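Local coordinates for VIN1 (Oscarella pearsei, PDB 6BFI), which probably binds actin filaments and may take part in cell-cell adhesion, as the vinculin homolog of a sponge, at residues Q405-F410 / A451-A456; K512-I517 / M525-K530. All blocks are in the same frame, centred on the assembly; numbering follows the deposited sequence.

Contact 1: residues Q405-F410 / A451-A456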
loop_
_atom_site.group_PDB
_atom_site.type_symbol
_atom_site.label_atom_id
_atom_site.label_comp_id
_atom_site.label_asym_id
_atom_site.label_seq_id
_atom_site.Cartn_x
_atom_site.Cartn_y
_atom_site.Cartn_z
ATOM N N GLN A 405 -28.224 23.610 -10.535
ATOM C CA GLN A 405 -28.629 22.208 -10.538
ATOM C C GLN A 405 -27.484 21.302 -10.979
ATOM O O GLN A 405 -27.210 20.275 -10.345
ATOM C CB GLN A 405 -29.851 22.015 -11.434
ATOM C CG GLN A 405 -30.381 20.591 -11.427
ATOM C CD GLN A 405 -31.886 20.524 -11.562
ATOM O OE1 GLN A 405 -32.470 21.132 -12.460
ATOM N NE2 GLN A 405 -32.526 19.790 -10.660
ATOM N N LYS A 406 -26.797 21.670 -12.065
ATOM C CA LYS A 406 -25.664 20.870 -12.521
ATOM C C LYS A 406 -24.542 20.856 -11.492
ATOM O O LYS A 406 -23.837 19.849 -11.353
ATOM C CB LYS A 406 -25.144 21.397 -13.860
ATOM C CG LYS A 406 -26.166 21.379 -14.989
ATOM C CD LYS A 406 -26.572 19.965 -15.359
ATOM C CE LYS A 406 -27.543 19.960 -16.532
ATOM N NZ LYS A 406 -27.875 18.574 -16.968
ATOM N N ALA A 407 -24.368 21.955 -10.756
ATOM C CA ALA A 407 -23.334 22.003 -9.727
ATOM C C ALA A 407 -23.651 21.044 -8.587
ATOM O O ALA A 407 -22.789 20.265 -8.160
ATOM C CB ALA A 407 -23.180 23.433 -9.207
ATOM N N LYS A 408 -24.885 21.084 -8.078
ATOM C CA LYS A 408 -25.251 20.186 -6.987
ATOM C C LYS A 408 -25.198 18.731 -7.435
ATOM O O LYS A 408 -24.736 17.856 -6.686
ATOM C CB LYS A 408 -26.641 20.537 -6.457
ATOM C CG LYS A 408 -26.916 19.989 -5.069
ATOM C CD LYS A 408 -25.848 20.456 -4.091
ATOM C CE LYS A 408 -26.038 19.839 -2.715
ATOM N NZ LYS A 408 -24.955 20.249 -1.778
ATOM N N GLU A 409 -25.653 18.454 -8.661
ATOM C CA GLU A 409 -25.556 17.098 -9.189
ATOM C C GLU A 409 -24.104 16.647 -9.288
ATOM O O GLU A 409 -23.792 15.482 -9.015
ATOM C CB GLU A 409 -26.245 17.006 -10.550
ATOM C CG GLU A 409 -27.762 17.020 -10.475
ATOM C CD GLU A 409 -28.416 16.900 -11.839
ATOM O OE1 GLU A 409 -27.696 16.982 -12.856
ATOM O OE2 GLU A 409 -29.651 16.724 -11.891
ATOM N N PHE A 410 -23.197 17.555 -9.668
ATOM C CA PHE A 410 -21.785 17.187 -9.713
ATOM C C PHE A 410 -21.254 16.873 -8.319
ATOM O O PHE A 410 -20.551 15.873 -8.124
ATOM C CB PHE A 410 -20.946 18.293 -10.351
ATOM C CG PHE A 410 -19.467 18.110 -10.138
ATOM C CD1 PHE A 410 -18.733 17.273 -10.962
ATOM C CD2 PHE A 410 -18.814 18.748 -9.092
ATOM C CE1 PHE A 410 -17.375 17.089 -10.757
ATOM C CE2 PHE A 410 -17.462 18.565 -8.885
ATOM C CZ PHE A 410 -16.742 17.734 -9.721
ATOM N N ALA A 451 -12.428 22.412 -6.067
ATOM C CA ALA A 451 -12.053 23.508 -6.951
ATOM C C ALA A 451 -12.847 23.542 -8.251
ATOM O O ALA A 451 -12.667 24.472 -9.044
ATOM C CB ALA A 451 -10.557 23.438 -7.271
ATOM N N VAL A 452 -13.721 22.565 -8.487
ATOM C CA VAL A 452 -14.414 22.477 -9.768
ATOM C C VAL A 452 -15.525 23.520 -9.862
ATOM O O VAL A 452 -15.624 24.255 -10.850
ATOM C CB VAL A 452 -14.950 21.049 -9.979
ATOM C CG1 VAL A 452 -15.955 21.013 -11.116
ATOM C CG2 VAL A 452 -13.796 20.096 -10.255
ATOM N N VAL A 453 -16.380 23.596 -8.837
ATOM C CA VAL A 453 -17.482 24.565 -8.874
ATOM C C VAL A 453 -16.987 26.000 -8.884
ATOM O O VAL A 453 -17.541 26.813 -9.642
ATOM C CB VAL A 453 -18.474 24.273 -7.733
ATOM C CG1 VAL A 453 -19.534 25.361 -7.662
ATOM C CG2 VAL A 453 -19.125 22.907 -7.933
ATOM N N PRO A 454 -15.981 26.404 -8.092
ATOM C CA PRO A 454 -15.525 27.803 -8.177
ATOM C C PRO A 454 -15.047 28.212 -9.560
ATOM O O PRO A 454 -15.378 29.314 -10.020
ATOM C CB PRO A 454 -14.392 27.858 -7.143
ATOM C CG PRO A 454 -14.762 26.828 -6.148
ATOM C CD PRO A 454 -15.363 25.709 -6.946
ATOM N N ALA A 455 -14.283 27.357 -10.244
ATOM C CA ALA A 455 -13.785 27.710 -11.572
ATOM C C ALA A 455 -14.929 27.850 -12.567
ATOM O O ALA A 455 -15.010 28.837 -13.313
ATOM C CB ALA A 455 -12.778 26.664 -12.047
ATOM N N ALA A 456 -15.832 26.867 -12.588
ATOM C CA ALA A 456 -16.993 26.949 -13.467
ATOM C C ALA A 456 -17.850 28.162 -13.142
ATOM O O ALA A 456 -18.499 28.717 -14.034
ATOM C CB ALA A 456 -17.821 25.668 -13.369
#
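Phe410 slides the outer part of its ring beneath Val452, whose CG1 methyl sits over one face with its carbon 4.0 Å from the ring centroid and 26° off the ring normal. This CH-pi contact belongs to an antiparallel pair of helices, 399-427 and 452-460, within the all-helical bundle architecture of the vinculin family. Their short segments run at 161° to each other with axes 10.9 Å apart, a spacing that an aromatic side chain on one helix and beta-branched ones on the other can bridge. The ring reaches across because its CG stands anti to the backbone N (chi1 167°), and the methyl is displaced toward the rim, so that CE2 and CZ each lie 3.6 Å from CG1 of Val452. The second branch, CG2 of Val452, meets the ring at CZ, 3.8 Å away, so both methyls of the valine engage the same end of the ring.

Where the backbones come nearest, at Ala407 and Val453, a small residue faces a branched one: Ala407 adds little more than a methyl, and Val453 supplies the bulk. Elsewhere the ring of Phe410 meets the inclined indole of Trp479 and touches Ile383 of helix 381-390, while Val452 packs on Leu386 of that helix and on Val475 of helix 466-493. An alanine in place of Phe410 is likely to open a gap beneath the Val452 methyls and leave Trp479 without its aromatic neighbour. CG2 of Val453 joins the two halves of the contact, lying 4.3 Å from CB of Ala407 and the same distance from CD2 of Phe410.

Contact 2: residues K512-I517 / M525-K530; sequences KEAKRI and MKLIAK
With its CG anti to the backbone N (chi1 -174°) and a bend at chi2, Glu513 sets its methylene group against the amine of Lys530, whose own chain is folded at chi2, chi3 and chi4 to bring NZ back across it. NZ of Lys530 therefore rests 3.3 Å from CG of Glu513, while OE1 of Glu513 stays 5.2 Å from that nitrogen. The opposite charges are close enough that they probably attract, yet they do not form a salt bridge. The carboxylate turns instead to its own helix, where NH1 of Arg516 gives OE1 of Glu513 a weak bond of 2.8 Å, bent to 128°, as part of a salt bridge spanning nearly one helical turn.

The arrangement is a helical hairpin: helices 496-519 and 524-550 follow each other after a short connection and run antiparallel, their segments at 155° with axes 9.2 Å apart. The small residue at the closest approach is Ala514, opposite Leu527, where the CA atoms of the two come to 5.8 Å. CD1 of Leu527 comes within 3.3 Å of the backbone O of Ala514, a snug van der Waals contact. One turn on, Ile517 spreads its two arms over the facing helix: CD1 lies 3.7 Å from CB of Lys526, and CG2 reaches CB of Leu527. Lysine suits the edge of such a seam, because its methylenes can cover apolar neighbours while its amine extends toward water, as Lys526 does.

The buried side of the hairpin faces other helices: Phe595 of helix 589-615 touches both Ala514 and Leu527, and Leu527 also meets Val582 of helix 572-584. Lys515 ties helix 496-519 to helix 589-615 through a salt bridge with Asp600.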
loop_
_atom_site.group_PDB
_atom_site.type_symbol
_atom_site.label_atom_id
_atom_site.label_comp_id
_atom_site.label_asym_id
_atom_site.label_seq_id
_atom_site.Cartn_x
_atom_site.Cartn_y
_atom_site.Cartn_z
ATOM N N LYS A 512 -33.964 -4.567 -23.124
ATOM C CA LYS A 512 -35.362 -4.965 -23.254
ATOM C C LYS A 512 -36.281 -3.750 -23.205
ATOM O O LYS A 512 -37.181 -3.601 -24.041
ATOM C CB LYS A 512 -35.732 -5.968 -22.158
ATOM C CG LYS A 512 -37.171 -5.847 -21.668
ATOM C CD LYS A 512 -37.699 -7.152 -21.097
ATOM C CE LYS A 512 -38.030 -8.142 -22.205
ATOM N NZ LYS A 512 -38.741 -9.346 -21.690
ATOM N N GLU A 513 -36.056 -2.859 -22.236
ATOM C CA GLU A 513 -36.891 -1.668 -22.126
ATOM C C GLU A 513 -36.736 -0.773 -23.351
ATOM O O GLU A 513 -37.709 -0.164 -23.810
ATOM C CB GLU A 513 -36.546 -0.905 -20.847
ATOM C CG GLU A 513 -37.461 0.273 -20.550
ATOM C CD GLU A 513 -38.927 -0.114 -20.531
ATOM O OE1 GLU A 513 -39.726 0.559 -21.218
ATOM O OE2 GLU A 513 -39.277 -1.092 -19.837
ATOM N N ALA A 514 -35.523 -0.695 -23.904
ATOM C CA ALA A 514 -35.297 0.135 -25.083
ATOM C C ALA A 514 -35.991 -0.444 -26.310
ATOM O O ALA A 514 -36.516 0.305 -27.142
ATOM C CB ALA A 514 -33.799 0.296 -25.337
ATOM N N LYS A 515 -35.994 -1.773 -26.448
ATOM C CA LYS A 515 -36.744 -2.395 -27.535
ATOM C C LYS A 515 -38.241 -2.172 -27.360
ATOM O O LYS A 515 -38.963 -1.953 -28.341
ATOM C CB LYS A 515 -36.426 -3.889 -27.612
ATOM C CG LYS A 515 -35.002 -4.205 -28.047
ATOM C CD LYS A 515 -34.801 -5.702 -28.254
ATOM C CE LYS A 515 -34.959 -6.478 -26.954
ATOM N NZ LYS A 515 -34.679 -7.932 -27.132
ATOM N N ARG A 516 -38.721 -2.223 -26.115
ATOM C CA ARG A 516 -40.127 -1.936 -25.845
ATOM C C ARG A 516 -40.483 -0.510 -26.247
ATOM O O ARG A 516 -41.516 -0.269 -26.882
ATOM C CB ARG A 516 -40.431 -2.170 -24.366
ATOM C CG ARG A 516 -41.800 -1.679 -23.932
ATOM C CD ARG A 516 -41.913 -1.623 -22.419
ATOM N NE ARG A 516 -43.168 -1.008 -21.998
ATOM C CZ ARG A 516 -43.341 0.300 -21.841
ATOM N NH1 ARG A 516 -42.337 1.135 -22.069
ATOM N NH2 ARG A 516 -44.520 0.773 -21.457
ATOM N N ILE A 517 -39.633 0.453 -25.883
ATOM C CA ILE A 517 -39.878 1.846 -26.246
ATOM C C ILE A 517 -39.745 2.041 -27.753
ATOM O O ILE A 517 -40.374 2.937 -28.330
ATOM C CB ILE A 517 -38.924 2.766 -25.457
ATOM C CG1 ILE A 517 -39.160 2.607 -23.954
ATOM C CG2 ILE A 517 -39.103 4.223 -25.856
ATOM C CD1 ILE A 517 -38.177 3.370 -23.093
ATOM N N MET A 525 -37.073 10.526 -26.522
ATOM C CA MET A 525 -36.109 10.911 -25.496
ATOM C C MET A 525 -35.790 9.734 -24.583
ATOM O O MET A 525 -34.631 9.528 -24.199
ATOM C CB MET A 525 -36.646 12.092 -24.690
ATOM C CG MET A 525 -37.022 13.299 -25.534
ATOM S SD MET A 525 -35.599 14.083 -26.315
ATOM C CE MET A 525 -34.764 14.771 -24.888
ATOM N N LYS A 526 -36.809 8.947 -24.226
ATOM C CA LYS A 526 -36.576 7.713 -23.486
ATOM C C LYS A 526 -35.687 6.755 -24.267
ATOM O O LYS A 526 -34.875 6.035 -23.672
ATOM C CB LYS A 526 -37.910 7.042 -23.156
ATOM C CG LYS A 526 -38.557 7.520 -21.868
ATOM C CD LYS A 526 -37.889 6.887 -20.659
ATOM C CE LYS A 526 -38.641 7.204 -19.379
ATOM N NZ LYS A 526 -38.051 6.501 -18.208
ATOM N N LEU A 527 -35.816 6.739 -25.596
ATOM C CA LEU A 527 -35.044 5.798 -26.398
ATOM C C LEU A 527 -33.576 6.203 -26.479
ATOM O O LEU A 527 -32.690 5.350 -26.366
ATOM C CB LEU A 527 -35.640 5.677 -27.799
ATOM C CG LEU A 527 -34.953 4.626 -28.673
ATOM C CD1 LEU A 527 -35.293 3.218 -28.203
ATOM C CD2 LEU A 527 -35.318 4.816 -30.130
ATOM N N ILE A 528 -33.295 7.490 -26.692
ATOM C CA ILE A 528 -31.899 7.922 -26.739
ATOM C C ILE A 528 -31.271 7.846 -25.354
ATOM O O ILE A 528 -30.091 7.504 -25.212
ATOM C CB ILE A 528 -31.776 9.337 -27.335
ATOM C CG1 ILE A 528 -32.829 10.272 -26.742
ATOM C CG2 ILE A 528 -31.864 9.286 -28.847
ATOM C CD1 ILE A 528 -32.820 11.664 -27.339
ATOM N N ALA A 529 -32.043 8.164 -24.312
ATOM C CA ALA A 529 -31.519 8.069 -22.954
ATOM C C ALA A 529 -31.164 6.628 -22.607
ATOM O O ALA A 529 -30.040 6.337 -22.177
ATOM C CB ALA A 529 -32.536 8.631 -21.960
ATOM N N LYS A 530 -32.112 5.708 -22.806
ATOM C CA LYS A 530 -31.865 4.308 -22.476
ATOM C C LYS A 530 -30.771 3.719 -23.359
ATOM O O LYS A 530 -29.930 2.943 -22.888
ATOM C CB LYS A 530 -33.162 3.512 -22.608
ATOM C CG LYS A 530 -33.233 2.279 -21.719
ATOM C CD LYS A 530 -32.896 2.627 -20.277
ATOM C CE LYS A 530 -33.812 1.910 -19.299
ATOM N NZ LYS A 530 -35.206 2.427 -19.367
#

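Along the chain contact 1 is complete before contact 2 begins, and the two share no helix. Their centres lie 29 Å apart; their nearest atoms are about 11 Å apart, so they do not meet. Contact 1 pairs helices 399-427 and 452-460, whose segments are separated by 40 mostly helical residues; contact 2 joins the consecutive helices 496-519 and 524-550. Helix 466-493, which packs on contact 1, leads directly into helix 496-519 of contact 2. Both belong to the vinculin-family part of the chain, and together they illustrate how this all-helical protein combines sequence-distant helix pairs with local hairpins.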